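Local coordinates for transcriptional regulator, MarR family (Silicibacter pomeroyi DSS-3, PDB 3CDH), which probably binds DNA as a dimeric transcription factor of the MarR family, through a winged helix-turn-helix domain, at residues B[49-54]-B[65-70]. Residues are numbered along the deposited sequence; the frame is centred on the assembly and turned at random.
Sequences LACLVD and KLSLME
Leu66 meets Cys51 with its CB and its CD1 branch. Leu66 CB lies 3.7 Å from Cys51 SG, and CG stands farther back from that sulfur. Beyond CG the branches diverge: Leu66 CD1 comes back to 4.0 Å from Cys51 SG, while CD2 turns away from it. The sulfur therefore sits alongside the CB–CD1 flank of the leucine. It is brought there by the Cys51 torsion (chi1 -63°), which sets SG beside its own backbone N and opposite the carbonyl carbon. Met58, on the short strand 58-59, touches both side chains, and Tyr19 of the second subunit also packs on Leu66, so the pair lies close to the dimer interface.

Ser67 OG is 4.2 Å from Cys51 SG, but its hydrogen bond goes back to Leu63 O in its own helix. The closest CA atoms, those of Cys51 and Leu66, are 7.4 Å apart. This small contact, burying 99 Å², joins helix 43-54 to the last turn of helix 60-67, just before the turn leading to helix 71-84, the probable DNA-recognition helix of the winged helix-turn-helix. With no hydrogen bond or salt bridge between the segments, sulfur-to-aliphatic van der Waals packing carries their direct contact; such packing has little directional preference, so the fit here rests on shape and not on a directed bond.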
ATOM      1  N   LEU B  49      -4.837  -1.809 -16.967  1.00 41.73           N
ATOM      2  CA  LEU B  49      -4.719  -0.856 -18.068  1.00 43.49           C
ATOM      3  C   LEU B  49      -3.400  -0.107 -18.038  1.00 45.12           C
ATOM      4  O   LEU B  49      -2.729   0.036 -19.074  1.00 47.06           O
ATOM      5  CB  LEU B  49      -5.877   0.130 -18.083  1.00 43.15           C
ATOM      6  CG  LEU B  49      -7.259  -0.469 -18.325  1.00 42.17           C
ATOM      7  CD1 LEU B  49      -8.254   0.630 -18.123  1.00 43.54           C
ATOM      8  CD2 LEU B  49      -7.410  -1.074 -19.718  1.00 40.95           C
ATOM      9  N   ALA B  50      -3.010   0.361 -16.858  1.00 44.94           N
ATOM     10  CA  ALA B  50      -1.725   1.035 -16.741  1.00 46.11           C
ATOM     11  C   ALA B  50      -0.566   0.119 -17.202  1.00 47.76           C
ATOM     12  O   ALA B  50       0.331   0.563 -17.948  1.00 49.36           O
ATOM     13  CB  ALA B  50      -1.526   1.554 -15.347  1.00 44.71           C
ATOM     14  N   CYS B  51      -0.600  -1.158 -16.816  1.00 47.37           N
ATOM     15  CA  CYS B  51       0.470  -2.078 -17.245  1.00 49.64           C
ATOM     16  C   CYS B  51       0.478  -2.383 -18.711  1.00 51.54           C
ATOM     17  O   CYS B  51       1.519  -2.726 -19.242  1.00 53.58           O
ATOM     18  CB  CYS B  51       0.385  -3.423 -16.553  1.00 48.62           C
ATOM     19  SG  CYS B  51       0.583  -3.307 -14.841  1.00 48.58           S
ATOM     20  N   LEU B  52      -0.681  -2.325 -19.359  1.00 51.97           N
ATOM     21  CA  LEU B  52      -0.748  -2.772 -20.748  1.00 54.33           C
ATOM     22  C   LEU B  52      -0.614  -1.652 -21.760  1.00 56.49           C
ATOM     23  O   LEU B  52      -0.502  -1.921 -22.941  1.00 58.55           O
ATOM     24  CB  LEU B  52      -1.999  -3.609 -21.017  1.00 52.98           C
ATOM     25  CG  LEU B  52      -2.107  -4.957 -20.314  1.00 51.27           C
ATOM     26  CD1 LEU B  52      -3.419  -5.546 -20.667  1.00 49.54           C
ATOM     27  CD2 LEU B  52      -1.015  -5.902 -20.723  1.00 51.36           C
ATOM     28  N   VAL B  53      -0.629  -0.406 -21.300  1.00 57.14           N
ATOM     29  CA  VAL B  53      -0.541   0.723 -22.210  1.00 59.80           C
ATOM     30  C   VAL B  53       0.746   0.715 -23.054  1.00 63.98           C
ATOM     31  O   VAL B  53       0.645   0.848 -24.265  1.00 65.56           O
ATOM     32  CB  VAL B  53      -0.789   2.060 -21.488  1.00 58.99           C
ATOM     33  CG1 VAL B  53       0.465   2.566 -20.814  1.00 58.60           C
ATOM     34  CG2 VAL B  53      -1.339   3.086 -22.451  1.00 60.19           C
ATOM     35  N   ASP B  54       1.929   0.526 -22.451  1.00 66.50           N
ATOM     36  CA  ASP B  54       3.171   0.436 -23.251  1.00 71.70           C
ATOM     37  C   ASP B  54       3.355  -0.921 -23.865  1.00 74.12           C
ATOM     38  O   ASP B  54       3.639  -1.009 -25.043  1.00 78.48           O
ATOM     39  CB  ASP B  54       4.456   0.681 -22.476  1.00 72.37           C
ATOM     40  CG  ASP B  54       4.320   1.727 -21.447  1.00 72.03           C
ATOM     41  OD1 ASP B  54       4.657   2.910 -21.725  1.00 73.87           O
ATOM     42  OD2 ASP B  54       3.874   1.341 -20.353  1.00 70.62           O
ATOM     43  N   LYS B  65       1.953  -9.578 -10.410  1.00 50.50           N
ATOM     44  CA  LYS B  65       3.025  -8.976  -9.663  1.00 51.26           C
ATOM     45  C   LYS B  65       3.071  -7.454  -9.793  1.00 49.49           C
ATOM     46  O   LYS B  65       3.268  -6.766  -8.793  1.00 49.05           O
ATOM     47  CB  LYS B  65       4.363  -9.627 -10.016  1.00 54.01           C
ATOM     48  CG  LYS B  65       4.403 -11.093  -9.586  1.00 59.12           C
ATOM     49  CD  LYS B  65       5.706 -11.781 -10.011  1.00 68.83           C
ATOM     50  CE  LYS B  65       5.504 -13.311 -10.214  1.00 73.62           C
ATOM     51  NZ  LYS B  65       6.758 -14.129  -9.968  1.00 77.28           N
ATOM     52  N   LEU B  66       2.873  -6.915 -10.990  1.00 49.08           N
ATOM     53  CA  LEU B  66       2.873  -5.455 -11.137  1.00 48.12           C
ATOM     54  C   LEU B  66       1.710  -4.829 -10.443  1.00 46.91           C
ATOM     55  O   LEU B  66       1.830  -3.734  -9.916  1.00 47.13           O
ATOM     56  CB  LEU B  66       2.914  -5.013 -12.591  1.00 48.23           C
ATOM     57  CG  LEU B  66       4.248  -5.346 -13.268  1.00 50.19           C
ATOM     58  CD1 LEU B  66       4.191  -5.026 -14.743  1.00 48.88           C
ATOM     59  CD2 LEU B  66       5.433  -4.633 -12.606  1.00 48.96           C
ATOM     60  N   SER B  67       0.580  -5.522 -10.396  1.00 47.17           N
ATOM     61  CA  SER B  67      -0.610  -4.932  -9.781  1.00 46.29           C
ATOM     62  C   SER B  67      -0.739  -5.181  -8.303  1.00 46.29           C
ATOM     63  O   SER B  67      -1.678  -4.694  -7.682  1.00 45.93           O
ATOM     64  CB  SER B  67      -1.855  -5.420 -10.475  1.00 45.47           C
ATOM     65  OG  SER B  67      -1.809  -5.010 -11.811  1.00 45.27           O
ATOM     66  N   LEU B  68       0.210  -5.933  -7.764  1.00 47.87           N
ATOM     67  CA  LEU B  68       0.226  -6.330  -6.367  1.00 49.11           C
ATOM     68  C   LEU B  68      -0.998  -7.135  -6.014  1.00 50.23           C
ATOM     69  O   LEU B  68      -1.720  -6.775  -5.095  1.00 49.82           O
ATOM     70  CB  LEU B  68       0.342  -5.104  -5.449  1.00 48.05           C
ATOM     71  CG  LEU B  68       1.266  -3.971  -5.910  1.00 48.75           C
ATOM     72  CD1 LEU B  68       1.221  -2.829  -4.932  1.00 47.88           C
ATOM     73  CD2 LEU B  68       2.700  -4.448  -6.134  1.00 47.87           C
HETATM   74  N   MSE B  69      -1.257  -8.209  -6.756  1.00 52.85           N
HETATM   75  CA  MSE B  69      -2.401  -9.075  -6.461  1.00 55.36           C
HETATM   76  C   MSE B  69      -2.013 -10.503  -6.482  1.00 57.31           C
HETATM   77  O   MSE B  69      -1.078 -10.893  -7.164  1.00 57.96           O
HETATM   78  CB  MSE B  69      -3.482  -9.018  -7.520  1.00 55.64           C
HETATM   79  CG  MSE B  69      -3.671  -7.748  -8.220  1.00 60.06           C
HETATM   80 SE   MSE B  69      -5.516  -7.372  -7.939  0.70 73.98          SE
HETATM   81  CE  MSE B  69      -5.258  -6.153  -6.373  1.00 61.97           C
ATOM     82  N   GLU B  70      -2.816 -11.303  -5.807  1.00 58.98           N
ATOM     83  CA  GLU B  70      -2.721 -12.735  -5.946  1.00 62.11           C
ATOM     84  C   GLU B  70      -3.116 -13.133  -7.365  1.00 61.33           C
ATOM     85  O   GLU B  70      -3.929 -12.476  -8.024  1.00 59.28           O
ATOM     86  CB  GLU B  70      -3.637 -13.412  -4.950  1.00 64.04           C
ATOM     87  CG  GLU B  70      -3.947 -12.578  -3.739  1.00 68.16           C
ATOM     88  CD  GLU B  70      -3.924 -13.432  -2.498  1.00 79.11           C
ATOM     89  OE1 GLU B  70      -4.598 -14.508  -2.530  1.00 83.68           O
ATOM     90  OE2 GLU B  70      -3.213 -13.059  -1.513  1.00 81.30           O
TER